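Local coordinates for protein cellulase IBT99 (PDB 6WBT) that probably hydrolyses 6-phospho-alpha-glucosides, using bound NAD and a manganese ion, at residues A[83-88]-A[145-150]; A[154-159]-A[356-361]. All blocks are in the same frame, centred on the assembly; numbering follows the deposited sequence.

How the interactions relate
Interaction 1 and interaction 2 follow one another along the chain, because strand 143-146, which supplies part of the first, leads into helix 151-161, which supplies part of the second. They touch where the CG2 branch of Val154 packs on Asn146 ND2, and both reach the same mixed sheet. Interaction 1 is wholly buried at the ends of two parallel strands; some of its polar groups bond one another and others hold NAD and the sugar phosphate. Interaction 2 lies further from the chain centre, is partly exposed at one end, and sets a helix of the Rossmann part against a strand of the C-terminal part through methyl packing and weak lysine bonds, the lysine's salt bridge going to Asp390 outside both segments.

Interaction 1: residues A[83-88]-A[145-150]; sequences MAQMRV and VNYSNP. With NAD (nicotinamide-adenine-dinucleotide), chain G; G6P (6-O-phosphono-alpha-D-glucopyranose), chain F.
Tyr147 holds its ring beneath the backbone carbonyl of Ala84, whose O lies 3.4 Å above the ring plane and over its centre. The contact joins neighbouring parallel strands 81-84 and 143-146 at their C-terminal ends, where a Rossmann fold binds its dinucleotide. Tyr147 CG sits between its own backbone N and carbonyl carbon (chi1 54°), which starts the ring on its way toward 83-88. Its backbone N also donates a weak hydrogen bond of 3.5 Å to Ala84 O.

Gln85 runs alongside the tyrosine, pointing the same way, with amide and ring planes 81° apart. Tyr147 OH donates to Gln85 OE1, very short as modelled at 2.5 Å, while Gln85 NE2 is bonded to Gly11 O; an amide suits this place because it accepts at one end and donates at the other.

Ala84 turns its methyl to the face of the sheet covered by helix 114-136, away from the Met83 side chain. There CB is 3.8 Å from Asn146 OD1 and also meets Leu130; a small residue fits between them. Asn146 OD1 closes an Asx turn by accepting from Ser148 N (2.9 Å), which approaches from above the carbonyl plane, and it accepts from Ser148 OG as well. Ser148 in turn brings its CB to 3.6 Å from Met86 O, the carbonyl that accepts from the NAD hydroxyl O3D; these two hydroxyl bonds are also modelled very short.

Both loops then grip the ligands. Met86, present as selenomethionine, brings CB, SE and CE against the adenine, SE and CE at its six-membered ring. Arg87 NE bonds to the bridging oxygen O3 of the NAD diphosphate at 3.0 Å, and Asn149 ND2 reaches O3 of the sugar phosphate weakly. The carboxamide of the nicotinamide is held by one bond: NAD N7N donates to Tyr147 O over 3.0 Å, almost straight at 175°.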
# COMPACT_ATOMS: atom_id res chain seq x y z
N MSE A 83 26.22 -7.84 -24.58
CA MSE A 83 26.81 -7.70 -23.26
C MSE A 83 27.45 -6.33 -23.11
O MSE A 83 28.53 -6.08 -23.64
CB MSE A 83 27.83 -8.82 -23.01
CG MSE A 83 27.22 -10.21 -22.97
SE MSE A 83 28.50 -11.61 -22.54
CE MSE A 83 29.65 -11.47 -24.11
N ALA A 84 26.78 -5.45 -22.37
CA ALA A 84 27.20 -4.06 -22.24
C ALA A 84 28.21 -3.92 -21.11
O ALA A 84 27.98 -4.39 -19.99
CB ALA A 84 25.99 -3.16 -21.98
N GLN A 85 29.33 -3.27 -21.41
CA GLN A 85 30.35 -2.98 -20.40
C GLN A 85 30.98 -1.62 -20.72
O GLN A 85 32.20 -1.46 -20.71
CB GLN A 85 31.39 -4.09 -20.34
CG GLN A 85 32.02 -4.45 -21.67
CD GLN A 85 33.06 -5.55 -21.55
OE1 GLN A 85 33.04 -6.32 -20.59
NE2 GLN A 85 33.97 -5.62 -22.51
N MSE A 86 30.14 -0.63 -20.99
CA MSE A 86 30.62 0.70 -21.34
C MSE A 86 31.04 1.48 -20.10
O MSE A 86 30.58 1.21 -18.99
CB MSE A 86 29.54 1.48 -22.09
CG MSE A 86 28.33 1.84 -21.24
SE MSE A 86 26.99 2.88 -22.21
CE MSE A 86 26.50 1.56 -23.56
N ARG A 87 31.93 2.45 -20.30
CA ARG A 87 32.32 3.41 -19.26
C ARG A 87 32.33 4.78 -19.93
O ARG A 87 33.36 5.20 -20.47
CB ARG A 87 33.68 3.06 -18.65
CG ARG A 87 34.11 4.00 -17.53
CD ARG A 87 35.52 3.72 -17.06
NE ARG A 87 35.66 2.39 -16.46
CZ ARG A 87 35.46 2.13 -15.17
NH1 ARG A 87 35.11 3.11 -14.35
NH2 ARG A 87 35.61 0.90 -14.72
N VAL A 88 31.19 5.46 -19.89
CA VAL A 88 31.07 6.77 -20.53
C VAL A 88 32.05 7.73 -19.87
O VAL A 88 32.07 7.88 -18.64
CB VAL A 88 29.63 7.28 -20.44
CG1 VAL A 88 29.52 8.64 -21.12
CG2 VAL A 88 28.67 6.28 -21.07
N VAL A 145 22.31 -8.18 -21.46
CA VAL A 145 22.77 -8.47 -20.11
C VAL A 145 23.70 -7.34 -19.68
O VAL A 145 24.92 -7.40 -19.90
CB VAL A 145 23.45 -9.85 -20.04
CG1 VAL A 145 23.96 -10.10 -18.63
CG2 VAL A 145 22.46 -10.94 -20.45
N ASN A 146 23.13 -6.29 -19.10
CA ASN A 146 23.88 -5.10 -18.75
C ASN A 146 24.53 -5.28 -17.38
O ASN A 146 23.86 -5.60 -16.40
CB ASN A 146 22.97 -3.88 -18.75
CG ASN A 146 23.67 -2.62 -18.27
OD1 ASN A 146 24.87 -2.45 -18.47
ND2 ASN A 146 22.91 -1.74 -17.62
N TYR A 147 25.85 -5.08 -17.32
CA TYR A 147 26.57 -5.06 -16.06
C TYR A 147 27.46 -3.83 -15.96
O TYR A 147 28.44 -3.83 -15.23
CB TYR A 147 27.38 -6.34 -15.87
CG TYR A 147 28.33 -6.66 -17.00
CD1 TYR A 147 27.90 -7.37 -18.11
CD2 TYR A 147 29.66 -6.26 -16.95
CE1 TYR A 147 28.77 -7.67 -19.14
CE2 TYR A 147 30.53 -6.55 -17.98
CZ TYR A 147 30.08 -7.26 -19.07
OH TYR A 147 30.95 -7.55 -20.09
N SER A 148 27.13 -2.77 -16.71
CA SER A 148 27.87 -1.53 -16.63
C SER A 148 27.37 -0.69 -15.46
O SER A 148 26.19 -0.71 -15.11
CB SER A 148 27.74 -0.74 -17.94
OG SER A 148 26.39 -0.50 -18.26
N ASN A 149 28.29 0.05 -14.86
CA ASN A 149 28.02 0.83 -13.67
C ASN A 149 27.76 2.29 -14.02
O ASN A 149 28.17 2.77 -15.07
CB ASN A 149 29.21 0.74 -12.70
CG ASN A 149 29.14 -0.48 -11.81
OD1 ASN A 149 28.05 -1.00 -11.53
ND2 ASN A 149 30.29 -0.95 -11.34
N PRO A 150 27.04 3.03 -13.15
CA PRO A 150 26.40 2.56 -11.92
C PRO A 150 25.12 1.78 -12.20
O PRO A 150 24.15 2.35 -12.70
CB PRO A 150 26.08 3.86 -11.16
CG PRO A 150 26.91 4.92 -11.83
CD PRO A 150 26.99 4.50 -13.26
PA NAD G . 37.33 1.02 -19.67
O1A NAD G . 37.30 2.50 -19.52
O2A NAD G . 38.65 0.33 -19.61
O5B NAD G . 36.58 0.62 -21.03
C5B NAD G . 35.21 1.08 -21.26
C4B NAD G . 34.92 1.05 -22.74
O4B NAD G . 33.58 1.56 -22.98
C3B NAD G . 35.85 1.89 -23.63
O3B NAD G . 36.29 1.11 -24.73
C2B NAD G . 34.94 3.02 -24.11
O2B NAD G . 35.34 3.62 -25.33
C1B NAD G . 33.61 2.28 -24.20
N9A NAD G . 32.44 3.14 -24.28
C8A NAD G . 32.26 4.35 -23.65
N7A NAD G . 31.11 4.91 -23.91
C5A NAD G . 30.49 4.03 -24.78
C6A NAD G . 29.24 4.06 -25.43
N6A NAD G . 28.36 5.05 -25.29
N1A NAD G . 28.93 3.02 -26.24
C2A NAD G . 29.81 2.02 -26.37
N3A NAD G . 31.01 1.89 -25.81
C4A NAD G . 31.30 2.93 -25.02
O3 NAD G . 36.36 0.37 -18.56
PN NAD G . 36.53 -0.90 -17.59
O1N NAD G . 36.91 -2.09 -18.41
O2N NAD G . 37.40 -0.51 -16.44
O5D NAD G . 35.02 -1.06 -17.08
C5D NAD G . 33.98 -1.18 -18.08
C4D NAD G . 32.63 -1.06 -17.41
O4D NAD G . 32.39 -2.25 -16.62
C3D NAD G . 32.48 0.11 -16.43
O3D NAD G . 31.23 0.75 -16.65
C2D NAD G . 32.50 -0.62 -15.09
O2D NAD G . 31.95 0.11 -14.00
C1D NAD G . 31.70 -1.87 -15.45
N1N NAD G . 31.85 -2.95 -14.43
C2N NAD G . 30.81 -3.24 -13.58
C3N NAD G . 30.94 -4.22 -12.62
C7N NAD G . 29.74 -4.52 -11.75
O7N NAD G . 29.90 -4.83 -10.58
N7N NAD G . 28.54 -4.47 -12.32
C4N NAD G . 32.15 -4.90 -12.49
C5N NAD G . 33.17 -4.63 -13.38
C6N NAD G . 33.00 -3.65 -14.34
C1 G6P F . 33.37 -4.96 -8.29
C2 G6P F . 32.26 -3.91 -8.28
C3 G6P F . 32.45 -2.90 -9.41
C4 G6P F . 33.87 -2.34 -9.39
C5 G6P F . 34.86 -3.50 -9.41
C6 G6P F . 36.31 -3.02 -9.44
O1 G6P F . 33.27 -5.76 -9.47
O2 G6P F . 30.99 -4.56 -8.44
O3 G6P F . 31.51 -1.84 -9.27
O4 G6P F . 34.08 -1.50 -10.53
O5 G6P F . 34.64 -4.32 -8.26
O6 G6P F . 36.38 -1.60 -9.58
P G6P F . 37.78 -0.91 -9.96
O1P G6P F . 37.82 0.34 -9.11
O2P G6P F . 37.68 -0.67 -11.45
O3P G6P F . 38.81 -1.95 -9.59

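Interaction 2: residues A[154-159]-A[356-361]; sequences VAKATY and DATVEI
Thr358 presses its methyl against the helix backbone, with CG2 3.6 Å from Lys156 CA and 3.8 Å from Ala155 C. This is the tight part of the contact, and it seats the start of strand 358-366, in the C-terminal part of the chain, on helix 151-161 of the Rossmann part. Ala155 suits the place because its short side chain lets the strand come close.

Lys156 crosses Thr358 obliquely and sends its chain over the hydroxyl side, CB lying 3.5 Å from Thr358 OG1. With chi4 at 65° the chain turns at its end, and NZ reaches weak hydrogen bonds with Thr358 OG1 and Asp356 O, each 3.4 Å long; its strongest partner is Asp390 of helix 380-402, a salt bridge. An alanine here would probably leave Asp390 without its mate and open a gap beside Asp356 O.

The other end is looser and partly exposed: the edge of the Tyr159 ring comes no nearer than 4.5 Å, from CE2 to Asp356 CA. Asp356 turns its charge to Arg380 of the second subunit. The close approach of helix and strand is thus a methyl against backbone, while the charges of Lys156 and Asp356 find their main partners beyond the two segments.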
# COMPACT_ATOMS: atom_id res chain seq x y z
N VAL A 154 21.44 3.38 -13.61
CA VAL A 154 21.08 3.11 -15.00
C VAL A 154 19.87 2.19 -15.08
O VAL A 154 19.06 2.31 -16.01
CB VAL A 154 22.29 2.54 -15.77
CG1 VAL A 154 23.47 3.49 -15.69
CG2 VAL A 154 22.66 1.16 -15.25
N ALA A 155 19.71 1.28 -14.12
CA ALA A 155 18.55 0.38 -14.15
C ALA A 155 17.27 1.13 -13.83
O ALA A 155 16.23 0.90 -14.47
CB ALA A 155 18.76 -0.77 -13.17
N LYS A 156 17.31 2.04 -12.85
CA LYS A 156 16.14 2.84 -12.54
C LYS A 156 15.81 3.81 -13.67
O LYS A 156 14.64 4.13 -13.89
CB LYS A 156 16.36 3.61 -11.23
CG LYS A 156 15.12 4.30 -10.70
CD LYS A 156 15.44 5.12 -9.46
CE LYS A 156 14.63 4.66 -8.26
NZ LYS A 156 14.99 3.27 -7.85
N ALA A 157 16.83 4.28 -14.39
CA ALA A 157 16.59 5.20 -15.50
C ALA A 157 16.07 4.46 -16.73
O ALA A 157 15.10 4.90 -17.36
CB ALA A 157 17.87 5.97 -15.83
N THR A 158 16.70 3.34 -17.08
CA THR A 158 16.26 2.59 -18.25
C THR A 158 14.88 1.99 -18.05
O THR A 158 14.12 1.85 -19.02
CB THR A 158 17.27 1.48 -18.58
OG1 THR A 158 17.57 0.73 -17.40
CG2 THR A 158 18.56 2.08 -19.14
N TYR A 159 14.52 1.63 -16.81
CA TYR A 159 13.19 1.08 -16.57
C TYR A 159 12.11 2.14 -16.68
O TYR A 159 10.99 1.84 -17.10
CB TYR A 159 13.13 0.41 -15.19
CG TYR A 159 11.73 0.01 -14.79
CD1 TYR A 159 11.02 -0.93 -15.53
CD2 TYR A 159 11.12 0.57 -13.68
CE1 TYR A 159 9.73 -1.29 -15.17
CE2 TYR A 159 9.83 0.21 -13.31
CZ TYR A 159 9.15 -0.73 -14.06
OH TYR A 159 7.87 -1.10 -13.69
N ASP A 356 8.61 1.67 -8.23
CA ASP A 356 9.67 1.97 -9.18
C ASP A 356 11.07 1.87 -8.58
O ASP A 356 12.03 2.34 -9.20
CB ASP A 356 9.46 3.37 -9.78
CG ASP A 356 9.49 4.46 -8.73
OD1 ASP A 356 9.16 4.18 -7.56
OD2 ASP A 356 9.84 5.61 -9.08
N ALA A 357 11.20 1.28 -7.40
CA ALA A 357 12.51 1.07 -6.80
C ALA A 357 13.17 -0.14 -7.43
O ALA A 357 12.60 -1.24 -7.42
CB ALA A 357 12.38 0.89 -5.29
N THR A 358 14.37 0.05 -7.97
CA THR A 358 15.11 -1.04 -8.62
C THR A 358 15.92 -1.76 -7.55
O THR A 358 17.06 -1.38 -7.25
CB THR A 358 15.99 -0.51 -9.75
OG1 THR A 358 16.63 0.70 -9.33
CG2 THR A 358 15.15 -0.24 -10.98
N VAL A 359 15.34 -2.80 -6.98
CA VAL A 359 15.96 -3.56 -5.91
C VAL A 359 16.79 -4.69 -6.50
O VAL A 359 16.54 -5.16 -7.62
CB VAL A 359 14.90 -4.10 -4.93
CG1 VAL A 359 14.21 -2.95 -4.21
CG2 VAL A 359 13.88 -4.95 -5.68
N GLU A 360 17.79 -5.13 -5.74
CA GLU A 360 18.68 -6.22 -6.13
C GLU A 360 18.33 -7.43 -5.28
O GLU A 360 18.71 -7.52 -4.11
CB GLU A 360 20.14 -5.80 -5.96
CG GLU A 360 21.15 -6.88 -6.33
CD GLU A 360 22.57 -6.34 -6.40
OE1 GLU A 360 22.92 -5.73 -7.43
OE2 GLU A 360 23.33 -6.51 -5.42
N ILE A 361 17.59 -8.37 -5.87
CA ILE A 361 17.05 -9.52 -5.15
C ILE A 361 17.27 -10.78 -5.97
O ILE A 361 17.48 -10.71 -7.19
CB ILE A 361 15.55 -9.34 -4.84
CG1 ILE A 361 14.77 -9.05 -6.12
CG2 ILE A 361 15.34 -8.24 -3.81
CD1 ILE A 361 13.28 -8.96 -5.92